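Side-chain contacts in histidine acid phosphatase (Hafnia alvei, PDB 4ARU), which belongs to branch 2 of the histidine phosphatase superfamily, the family of histidine acid phosphatases and phytases: residues Arg65-Phe68 / Gln69-Leu73; Asp90-Gln93 / Arg94-Lys97; Trp341-Asn344 / Ala345-Tyr349. All coordinates share one frame; numbering follows the deposited sequence.

Interaction 1: Arg65-Phe68 / Gln69-Leu73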
ATOM      1  N   ARG A  65     -13.438   1.468 -13.889  1.00  9.20           N
ATOM      2  CA  ARG A  65     -14.383   1.114 -14.955  1.00 10.15           C
ATOM      3  C   ARG A  65     -14.257   2.062 -16.138  1.00 10.73           C
ATOM      4  O   ARG A  65     -14.118   1.616 -17.285  1.00 10.78           O
ATOM      5  CB  ARG A  65     -15.837   1.051 -14.445  1.00 11.06           C
ATOM      6  CG  ARG A  65     -16.869   0.719 -15.517  1.00 12.59           C
ATOM      7  CD  ARG A  65     -16.467  -0.561 -16.249  1.00 14.05           C
ATOM      8  NE  ARG A  65     -17.416  -1.022 -17.273  1.00 15.97           N
ATOM      9  CZ  ARG A  65     -18.536  -1.713 -17.028  1.00 16.80           C
ATOM     10  NH1 ARG A  65     -18.893  -2.053 -15.792  1.00 16.46           N
ATOM     11  NH2 ARG A  65     -19.314  -2.079 -18.041  1.00 18.73           N
ATOM     12  N   GLU A  66     -14.261   3.372 -15.878  1.00 10.81           N
ATOM     13  CA  GLU A  66     -14.204   4.341 -16.961  1.00 11.69           C
ATOM     14  C   GLU A  66     -12.866   4.225 -17.688  1.00 11.52           C
ATOM     15  O   GLU A  66     -12.867   4.300 -18.922  1.00 11.54           O
ATOM     16  CB  GLU A  66     -14.366   5.764 -16.453  1.00 12.66           C
ATOM     17  CG  GLU A  66     -15.742   6.137 -15.964  1.00 14.33           C
ATOM     18  CD  GLU A  66     -16.019   7.651 -15.944  1.00 16.61           C
ATOM     19  OE1 GLU A  66     -15.415   8.437 -16.702  1.00 17.12           O
ATOM     20  OE2 GLU A  66     -16.908   8.057 -15.166  1.00 19.69           O
ATOM     21  N   ARG A  67     -11.758   4.051 -16.961  1.00 11.25           N
ATOM     22  CA  ARG A  67     -10.428   4.024 -17.577  1.00 12.08           C
ATOM     23  C   ARG A  67     -10.333   2.769 -18.444  1.00 11.62           C
ATOM     24  O   ARG A  67      -9.921   2.825 -19.614  1.00 11.34           O
ATOM     25  CB  ARG A  67      -9.358   3.990 -16.483  1.00 14.03           C
ATOM     26  CG  ARG A  67      -7.913   3.777 -16.945  1.00 17.72           C
ATOM     27  CD  ARG A  67      -7.048   3.813 -15.685  1.00 22.19           C
ATOM     28  NE  ARG A  67      -5.631   3.452 -15.832  1.00 26.83           N
ATOM     29  CZ  ARG A  67      -4.588   4.204 -15.440  1.00 30.75           C
ATOM     30  NH1 ARG A  67      -4.743   5.412 -14.866  1.00 32.21           N
ATOM     31  NH2 ARG A  67      -3.357   3.729 -15.617  1.00 33.75           N
ATOM     32  N   PHE A  68     -10.735   1.629 -17.912  1.00 11.56           N
ATOM     33  CA  PHE A  68     -10.534   0.397 -18.662  1.00 11.80           C
ATOM     34  C   PHE A  68     -11.518   0.240 -19.826  1.00 12.28           C
ATOM     35  O   PHE A  68     -11.195  -0.396 -20.837  1.00 12.03           O
ATOM     36  CB  PHE A  68     -10.535  -0.818 -17.735  1.00 12.54           C
ATOM     37  CG  PHE A  68      -9.443  -0.763 -16.668  1.00 12.98           C
ATOM     38  CD1 PHE A  68      -8.166  -0.312 -16.960  1.00 13.69           C
ATOM     39  CD2 PHE A  68      -9.716  -1.137 -15.360  1.00 14.25           C
ATOM     40  CE1 PHE A  68      -7.158  -0.247 -15.962  1.00 14.54           C
ATOM     41  CE2 PHE A  68      -8.735  -1.074 -14.381  1.00 14.62           C
ATOM     42  CZ  PHE A  68      -7.477  -0.604 -14.674  1.00 14.56           C
ATOM     43  N   GLN A  69     -12.726   0.794 -19.721  1.00 12.15           N
ATOM     44  CA  GLN A  69     -13.651   0.852 -20.848  0.67 13.74           C
ATOM     45  C   GLN A  69     -13.079   1.666 -21.966  1.00 13.77           C
ATOM     46  O   GLN A  69     -13.185   1.320 -23.132  1.00 13.69           O
ATOM     47  CB  GLN A  69     -14.948   1.533 -20.452  0.67 15.12           C
ATOM     48  CG  GLN A  69     -15.888   0.587 -19.783  0.67 16.29           C
ATOM     49  CD  GLN A  69     -17.059   1.308 -19.152  0.67 17.44           C
ATOM     50  OE1 GLN A  69     -16.968   2.455 -18.742  0.67 19.81           O
ATOM     51  NE2 GLN A  69     -18.154   0.639 -19.082  0.67 19.27           N
ATOM     52  N   GLN A  70     -12.492   2.801 -21.616  1.00 13.98           N
ATOM     53  CA  GLN A  70     -11.941   3.678 -22.644  1.00 16.14           C
ATOM     54  C   GLN A  70     -10.810   2.975 -23.410  1.00 15.82           C
ATOM     55  O   GLN A  70     -10.645   3.206 -24.605  1.00 15.56           O
ATOM     56  CB  GLN A  70     -11.435   4.967 -21.986  1.00 18.01           C
ATOM     57  CG  GLN A  70     -10.803   5.965 -22.973  1.00 21.44           C
ATOM     58  CD  GLN A  70     -10.147   7.142 -22.252  1.00 24.88           C
ATOM     59  OE1 GLN A  70      -9.356   6.979 -21.314  1.00 30.00           O
ATOM     60  NE2 GLN A  70     -10.482   8.343 -22.698  1.00 29.14           N
ATOM     61  N   GLN A  71     -10.094   2.088 -22.713  1.00 15.91           N
ATOM     62  CA  GLN A  71      -8.952   1.356 -23.284  1.00 17.21           C
ATOM     63  C   GLN A  71      -9.389   0.015 -23.908  1.00 17.42           C
ATOM     64  O   GLN A  71      -8.557  -0.796 -24.358  1.00 18.60           O
ATOM     65  CB  GLN A  71      -7.845   1.159 -22.228  1.00 18.23           C
ATOM     66  CG  GLN A  71      -7.335   2.473 -21.579  1.00 20.65           C
ATOM     67  CD  GLN A  71      -6.468   2.298 -20.325  1.00 23.50           C
ATOM     68  OE1 GLN A  71      -6.838   1.633 -19.327  1.00 25.24           O
ATOM     69  NE2 GLN A  71      -5.297   2.943 -20.347  1.00 26.84           N
ATOM     70  N   GLY A  72     -10.690  -0.228 -23.969  1.00 16.75           N
ATOM     71  CA  GLY A  72     -11.223  -1.404 -24.659  1.00 16.78           C
ATOM     72  C   GLY A  72     -11.151  -2.713 -23.906  1.00 17.11           C
ATOM     73  O   GLY A  72     -11.522  -3.782 -24.437  1.00 18.02           O
ATOM     74  N   LEU A  73     -10.722  -2.621 -22.651  1.00 16.02           N
ATOM     75  CA  LEU A  73     -10.501  -3.787 -21.834  1.00 15.99           C
ATOM     76  C   LEU A  73     -11.818  -4.310 -21.234  1.00 16.66           C
ATOM     77  O   LEU A  73     -12.003  -5.544 -21.137  1.00 18.77           O
ATOM     78  CB  LEU A  73      -9.454  -3.419 -20.771  1.00 14.83           C
ATOM     79  CG  LEU A  73      -8.902  -4.620 -20.016  1.00 14.00           C
ATOM     80  CD1 LEU A  73      -8.175  -5.588 -20.941  1.00 14.18           C
ATOM     81  CD2 LEU A  73      -8.051  -4.119 -18.863  1.00 13.04           C
TER
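Leu73 N reaches back to Phe68 O at 2.9 Å, and Gln69 N binds Arg65 O at the same length. One residue further on, Gln70 N donates to Glu66 O at 3.1 Å, and Gln71 N to Arg67 O in the last helical bond. Gly72 N turns back to Gln69 O at 3.1 Å. Together with the Leu73 bond and the positive phi of Gly72 (79°), this makes a Schellman motif that ends helix 51-70. Among the side chains, Arg65 NH2 donates to the backbone carbonyl Pro75 O, and Arg65 arrives there because its chain bends at CG (chi2 53°). The Gln69 amide beside it is modelled in two conformers, and its placement is doubtful. On another flank, Gln71 OE1 lies at the edge of the Phe68 ring, 3.3 Å from CD1, the amide and ring planes only 15° apart; the same oxygen rests 3.4 Å from Arg67 CG. Beyond it the Arg67 chain runs on extended to a salt bridge with Glu339. Phe68 CB packs on Leu73 CB at 4.1 Å, and both side chains touch Val13 and Ile300 of the sheet.

Interaction 2: Asp90-Gln93 / Arg94-Lys97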
ATOM      1  N   ASP A  90      -6.968 -10.360   0.876  1.00  6.06           N
ATOM      2  CA  ASP A  90      -6.455 -10.938   2.103  1.00  6.64           C
ATOM      3  C   ASP A  90      -7.611 -11.227   3.049  1.00  7.00           C
ATOM      4  O   ASP A  90      -8.734 -10.785   2.862  1.00  7.11           O
ATOM      5  CB  ASP A  90      -5.428 -10.006   2.764  1.00  6.72           C
ATOM      6  CG  ASP A  90      -4.489 -10.716   3.747  1.00  7.24           C
ATOM      7  OD1 ASP A  90      -4.476 -11.952   3.892  1.00  7.50           O
ATOM      8  OD2 ASP A  90      -3.733  -9.921   4.377  1.00  7.64           O
ATOM      9  N   VAL A  91      -7.291 -11.954   4.099  1.00  7.68           N
ATOM     10  CA  VAL A  91      -8.274 -12.529   5.004  1.00  8.39           C
ATOM     11  C   VAL A  91      -9.047 -11.532   5.858  1.00  8.48           C
ATOM     12  O   VAL A  91     -10.119 -11.894   6.366  1.00  9.31           O
ATOM     13  CB  VAL A  91      -7.641 -13.570   5.936  1.00  9.16           C
ATOM     14  CG1 VAL A  91      -7.252 -14.730   5.094  1.00  9.77           C
ATOM     15  CG2 VAL A  91      -6.465 -13.062   6.765  1.00  9.11           C
ATOM     16  N   ASP A  92      -8.489 -10.336   6.058  1.00  8.25           N
ATOM     17  CA  ASP A  92      -9.074  -9.399   7.002  1.00  8.60           C
ATOM     18  C   ASP A  92     -10.401  -8.828   6.500  1.00  7.94           C
ATOM     19  O   ASP A  92     -10.671  -8.748   5.312  1.00  7.27           O
ATOM     20  CB  ASP A  92      -8.091  -8.253   7.263  1.00  9.42           C
ATOM     21  CG  ASP A  92      -6.784  -8.735   7.793  1.00 11.38           C
ATOM     22  OD1 ASP A  92      -6.818  -9.455   8.828  1.00 14.41           O
ATOM     23  OD2 ASP A  92      -5.765  -8.476   7.124  1.00 13.73           O
ATOM     24  N   GLN A  93     -11.235  -8.419   7.429  1.00  7.93           N
ATOM     25  CA  GLN A  93     -12.452  -7.734   7.086  1.00  8.15           C
ATOM     26  C   GLN A  93     -12.145  -6.565   6.145  1.00  7.32           C
ATOM     27  O   GLN A  93     -12.831  -6.327   5.129  1.00  6.84           O
ATOM     28  CB  GLN A  93     -13.178  -7.271   8.368  1.00  8.87           C
ATOM     29  CG  GLN A  93     -14.519  -6.577   8.149  1.00  9.66           C
ATOM     30  CD  GLN A  93     -14.458  -5.083   7.985  1.00  9.83           C
ATOM     31  OE1 GLN A  93     -13.423  -4.498   7.858  1.00  9.60           O
ATOM     32  NE2 GLN A  93     -15.641  -4.473   7.965  1.00 12.70           N
ATOM     33  N   ARG A  94     -11.117  -5.788   6.465  1.00  7.03           N
ATOM     34  CA  ARG A  94     -10.865  -4.540   5.734  1.00  7.00           C
ATOM     35  C   ARG A  94     -10.525  -4.836   4.274  1.00  6.58           C
ATOM     36  O   ARG A  94     -10.905  -4.055   3.392  1.00  6.61           O
ATOM     37  CB  ARG A  94      -9.804  -3.698   6.429  1.00  7.74           C
ATOM     38  CG  ARG A  94      -8.457  -4.360   6.640  1.00  8.76           C
ATOM     39  CD  ARG A  94      -7.534  -3.409   7.443  1.00 10.52           C
ATOM     40  NE  ARG A  94      -6.311  -4.083   7.854  1.00 11.97           N
ATOM     41  CZ  ARG A  94      -6.156  -4.736   8.988  1.00 14.01           C
ATOM     42  NH1 ARG A  94      -7.165  -4.826   9.841  1.00 16.42           N
ATOM     43  NH2 ARG A  94      -5.011  -5.336   9.271  1.00 15.38           N
ATOM     44  N   THR A  95      -9.803  -5.916   4.022  1.00  6.15           N
ATOM     45  CA  THR A  95      -9.395  -6.266   2.665  1.00  5.72           C
ATOM     46  C   THR A  95     -10.546  -6.989   1.910  1.00  6.00           C
ATOM     47  O   THR A  95     -10.786  -6.680   0.748  1.00  5.43           O
ATOM     48  CB  THR A  95      -8.117  -7.148   2.671  1.00  5.83           C
ATOM     49  OG1 THR A  95      -8.199  -8.138   3.691  1.00  6.36           O
ATOM     50  CG2 THR A  95      -6.905  -6.328   2.955  1.00  5.64           C
ATOM     51  N   ARG A  96     -11.260  -7.900   2.566  1.00  6.50           N
ATOM     52  CA  ARG A  96     -12.396  -8.523   1.921  1.00  7.28           C
ATOM     53  C   ARG A  96     -13.417  -7.470   1.525  1.00  7.20           C
ATOM     54  O   ARG A  96     -13.951  -7.490   0.398  1.00  7.03           O
ATOM     55  CB  ARG A  96     -13.031  -9.594   2.815  1.00  8.08           C
ATOM     56  CG  ARG A  96     -12.155 -10.807   2.976  1.00  8.83           C
ATOM     57  CD  ARG A  96     -12.736 -11.948   3.771  1.00 10.44           C
ATOM     58  NE  ARG A  96     -12.776 -11.641   5.206  1.00 11.91           N
ATOM     59  CZ  ARG A  96     -13.850 -11.252   5.877  1.00 12.89           C
ATOM     60  NH1 ARG A  96     -15.016 -11.067   5.280  1.00 13.90           N
ATOM     61  NH2 ARG A  96     -13.725 -11.014   7.169  1.00 14.04           N
ATOM     62  N   LYS A  97     -13.745  -6.532   2.421  1.00  7.17           N
ATOM     63  CA  LYS A  97     -14.746  -5.555   2.101  1.00  7.71           C
ATOM     64  C   LYS A  97     -14.240  -4.563   1.049  1.00  6.74           C
ATOM     65  O   LYS A  97     -15.029  -4.003   0.269  1.00  6.73           O
ATOM     66  CB  LYS A  97     -15.193  -4.828   3.355  1.00  8.86           C
ATOM     67  CG  LYS A  97     -15.880  -5.740   4.336  1.00 11.14           C
ATOM     68  CD  LYS A  97     -17.210  -6.189   3.863  1.00 14.34           C
ATOM     69  CE  LYS A  97     -17.971  -6.828   5.035  1.00 17.02           C
ATOM     70  NZ  LYS A  97     -19.448  -6.704   4.803  1.00 20.55           N
TER
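Thr95 OG1 sits between two backbone carbonyls, 2.8 Å from Asp90 O and 3.0 Å from Asp92 O, where the chain leaves strand 85-89 and enters helix 93-106. This is a helix N-terminus with Asp92 as the N-cap residue, although its carboxylate makes no capping bond. The first helical bond runs from Arg96 N to Asp92 O at 2.9 Å, and Lys97 N follows onto Gln93 O. Thr95 OG1 is placed between its own backbone N and carbonyl carbon (chi1 43°), which turns it back onto the incoming loop. The Asp92 carboxylate lies alongside Arg94, stacked on the guanidinium with planes 13° apart. Asp92 OD2 stands over one face, 3.9 Å from Arg94 NH2, in a long salt bridge of charge alone, with no N-H aimed at it. The guanidinium N-H groups are directed elsewhere, NH1 to Gly47 O and NH2 to a bound L(+)-tartaric acid, while Asp90 OD2 is bonded to His306 NE2. Asp90 OD1 accepts Val91 N at 2.8 Å, so both oxygens of this carboxylate have a partner. On another side of the helix start, Arg96 folds back at chi3 (-73°), and its NE donates to Val91 O at 2.9 Å, the oxygen lying in the guanidinium plane.

Interaction 3: Trp341-Asn344 / Ala345-Tyr349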
ATOM      1  N   TRP A 341       0.656  -4.210 -22.056  1.00  8.70           N
ATOM      2  CA  TRP A 341       0.356  -3.599 -23.344  1.00  9.41           C
ATOM      3  C   TRP A 341       1.070  -4.387 -24.417  1.00  9.89           C
ATOM      4  O   TRP A 341       2.163  -4.911 -24.176  1.00 10.30           O
ATOM      5  CB  TRP A 341       0.904  -2.174 -23.368  1.00  9.69           C
ATOM      6  CG  TRP A 341       0.150  -1.237 -22.547  1.00  9.67           C
ATOM      7  CD1 TRP A 341       0.335  -0.907 -21.223  1.00  9.35           C
ATOM      8  CD2 TRP A 341      -0.965  -0.447 -22.998  1.00 10.11           C
ATOM      9  NE1 TRP A 341      -0.589   0.036 -20.843  1.00  9.86           N
ATOM     10  CE2 TRP A 341      -1.398   0.322 -21.904  1.00 10.11           C
ATOM     11  CE3 TRP A 341      -1.629  -0.321 -24.229  1.00 10.84           C
ATOM     12  CZ2 TRP A 341      -2.488   1.185 -21.998  1.00 10.45           C
ATOM     13  CZ3 TRP A 341      -2.710   0.542 -24.314  1.00 11.22           C
ATOM     14  CH2 TRP A 341      -3.114   1.284 -23.203  1.00 11.04           C
ATOM     15  N   VAL A 342       0.500  -4.462 -25.607  1.00 10.35           N
ATOM     16  CA  VAL A 342       1.261  -5.012 -26.766  0.50 11.03           C
ATOM     17  C   VAL A 342       1.180  -4.009 -27.857  1.00 11.69           C
ATOM     18  O   VAL A 342       0.183  -3.331 -28.009  1.00 12.46           O
ATOM     19  CB  VAL A 342       0.823  -6.361 -27.424  0.50 11.50           C
ATOM     20  CG1 VAL A 342       1.023  -7.524 -26.481  0.50 11.17           C
ATOM     21  CG2 VAL A 342      -0.586  -6.295 -28.021  0.50 11.85           C
ATOM     22  N   ASP A 343       2.276  -3.839 -28.572  1.00 11.94           N
ATOM     23  CA  ASP A 343       2.280  -2.950 -29.756  1.00 12.65           C
ATOM     24  C   ASP A 343       1.741  -3.673 -30.961  1.00 13.48           C
ATOM     25  O   ASP A 343       1.404  -4.848 -30.894  1.00 13.41           O
ATOM     26  CB  ASP A 343       3.658  -2.301 -29.967  1.00 12.86           C
ATOM     27  CG  ASP A 343       4.744  -3.281 -30.337  1.00 13.28           C
ATOM     28  OD1 ASP A 343       4.501  -4.407 -30.811  1.00 13.53           O
ATOM     29  OD2 ASP A 343       5.937  -2.848 -30.188  1.00 13.57           O
ATOM     30  N   ASN A 344       1.683  -2.989 -32.098  1.00 14.31           N
ATOM     31  CA  ASN A 344       1.137  -3.610 -33.272  1.00 15.49           C
ATOM     32  C   ASN A 344       2.019  -4.662 -33.929  1.00 15.84           C
ATOM     33  O   ASN A 344       1.613  -5.275 -34.914  1.00 16.54           O
ATOM     34  CB  ASN A 344       0.655  -2.556 -34.256  1.00 16.63           C
ATOM     35  CG  ASN A 344       1.786  -1.779 -34.899  1.00 17.79           C
ATOM     36  OD1 ASN A 344       2.956  -2.153 -34.812  1.00 18.94           O
ATOM     37  ND2 ASN A 344       1.425  -0.722 -35.571  1.00 18.87           N
ATOM     38  N   ALA A 345       3.226  -4.879 -33.407  1.00 15.23           N
ATOM     39  CA  ALA A 345       4.035  -6.015 -33.812  1.00 15.78           C
ATOM     40  C   ALA A 345       3.933  -7.149 -32.817  1.00 15.42           C
ATOM     41  O   ALA A 345       4.645  -8.133 -32.923  1.00 16.25           O
ATOM     42  CB  ALA A 345       5.496  -5.582 -33.968  1.00 15.98           C
ATOM     43  N   GLY A 346       3.050  -7.006 -31.855  1.00 14.60           N
ATOM     44  CA  GLY A 346       2.797  -8.028 -30.845  1.00 14.33           C
ATOM     45  C   GLY A 346       3.836  -8.138 -29.734  1.00 13.82           C
ATOM     46  O   GLY A 346       3.786  -9.067 -28.916  1.00 13.94           O
ATOM     47  N   LYS A 347       4.711  -7.155 -29.608  1.00 13.55           N
ATOM     48  CA  LYS A 347       5.645  -7.140 -28.483  1.00 13.14           C
ATOM     49  C   LYS A 347       4.948  -6.702 -27.184  1.00 11.77           C
ATOM     50  O   LYS A 347       4.343  -5.644 -27.137  1.00 11.13           O
ATOM     51  CB  LYS A 347       6.815  -6.190 -28.810  1.00 13.98           C
ATOM     52  CG  LYS A 347       7.802  -5.974 -27.648  1.00 14.35           C
ATOM     53  CD  LYS A 347       9.056  -5.229 -28.096  1.00 16.03           C
ATOM     54  CE  LYS A 347      10.188  -5.349 -27.075  1.00 16.85           C
ATOM     55  NZ  LYS A 347      10.336  -6.715 -26.503  1.00 18.19           N
ATOM     56  N   PRO A 348       5.109  -7.468 -26.068  1.00 11.14           N
ATOM     57  CA  PRO A 348       4.501  -7.088 -24.806  1.00 10.39           C
ATOM     58  C   PRO A 348       5.400  -6.236 -23.933  1.00  9.88           C
ATOM     59  O   PRO A 348       6.631  -6.440 -23.918  1.00  9.77           O
ATOM     60  CB  PRO A 348       4.159  -8.443 -24.119  1.00 10.37           C
ATOM     61  CG  PRO A 348       5.022  -9.406 -24.791  1.00 11.19           C
ATOM     62  CD  PRO A 348       5.559  -8.867 -26.090  1.00 11.50           C
ATOM     63  N   TYR A 349       4.768  -5.297 -23.275  1.00  9.26           N
ATOM     64  CA  TYR A 349       5.394  -4.412 -22.324  1.00  9.00           C
ATOM     65  C   TYR A 349       4.562  -4.348 -21.066  1.00  8.68           C
ATOM     66  O   TYR A 349       3.351  -4.635 -21.066  1.00  8.38           O
ATOM     67  CB  TYR A 349       5.440  -2.980 -22.860  1.00  9.32           C
ATOM     68  CG  TYR A 349       6.017  -2.763 -24.213  1.00 10.01           C
ATOM     69  CD1 TYR A 349       5.229  -2.906 -25.368  1.00 10.79           C
ATOM     70  CD2 TYR A 349       7.358  -2.370 -24.388  1.00 10.40           C
ATOM     71  CE1 TYR A 349       5.740  -2.665 -26.616  1.00 11.78           C
ATOM     72  CE2 TYR A 349       7.870  -2.103 -25.659  1.00 11.43           C
ATOM     73  CZ  TYR A 349       7.059  -2.289 -26.772  1.00 11.91           C
ATOM     74  OH  TYR A 349       7.520  -2.020 -28.040  1.00 13.31           O
TER
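The Asp343 carboxylate meets the edge of the Tyr349 ring, the planes 73° apart, with Asp343 CG in the ring plane. Tyr349 OH donates to Asp343 OD2 at 2.8 Å, reaching the oxygen from above the carboxylate plane. The other oxygen, OD1, is gripped twice, by Ala345 N at 2.9 Å (an Asx turn) and Lys347 N at 3.0 Å, which approach from opposite faces of that plane. Three bonds thus fix the carboxylate's rotation. CG of Asp343 lies between the backbone N and carbonyl carbon (chi1 66°), which brings the carboxylate back over the turn. The turn is type I, from Asp343 to Gly346, closed by Gly346 N to Asp343 O at 2.9 Å; Gly346, its fourth residue, has positive phi, as in a type I turn with a G1 beta bulge. Below it the hairpin zips up: Trp341 and Tyr349 form a hydrogen-bonded antiparallel pair, Tyr349 N to Trp341 O at 2.8 Å, and Val342 with Pro348 a non-hydrogen-bonded one. On the sheet face bearing these latter two, Val342 CG1 touches Pro348 CB at 4.0 Å. Trp341 and Tyr349 leave from the other face; the indole NE1 binds Glu339, its ring meets Tyr392 edge-to-face, and the phenol lies against Phe8. The hairpin joins strands 335-342 and 348-356, between strand 9-18, paired with Val342, and helix 395-405, whose Leu395 bonds to the Pro348 backbone.

Overall arrangement
All three contacts are local but mark different ends: interaction 1 the C-terminus of a helix, interaction 2 the N-terminus of another, interaction 3 the tip of a hairpin. The centre of interaction 2 lies about 14 Å from the centre of the chain, nearer than the other two, and it alone touches a bound tartaric acid. Interactions 1 and 2 are partly buried, whereas interaction 3 is a surface contact. Interactions 1 and 3 share a boundary, where Gln71 NE2 packs 3.7 Å from Trp341 CZ2; interaction 2 touches neither. Carboxylates serve differently: that of Asp343 binds within its own hairpin, while that of Asp90 is shared between its loop and a residue elsewhere in the chain.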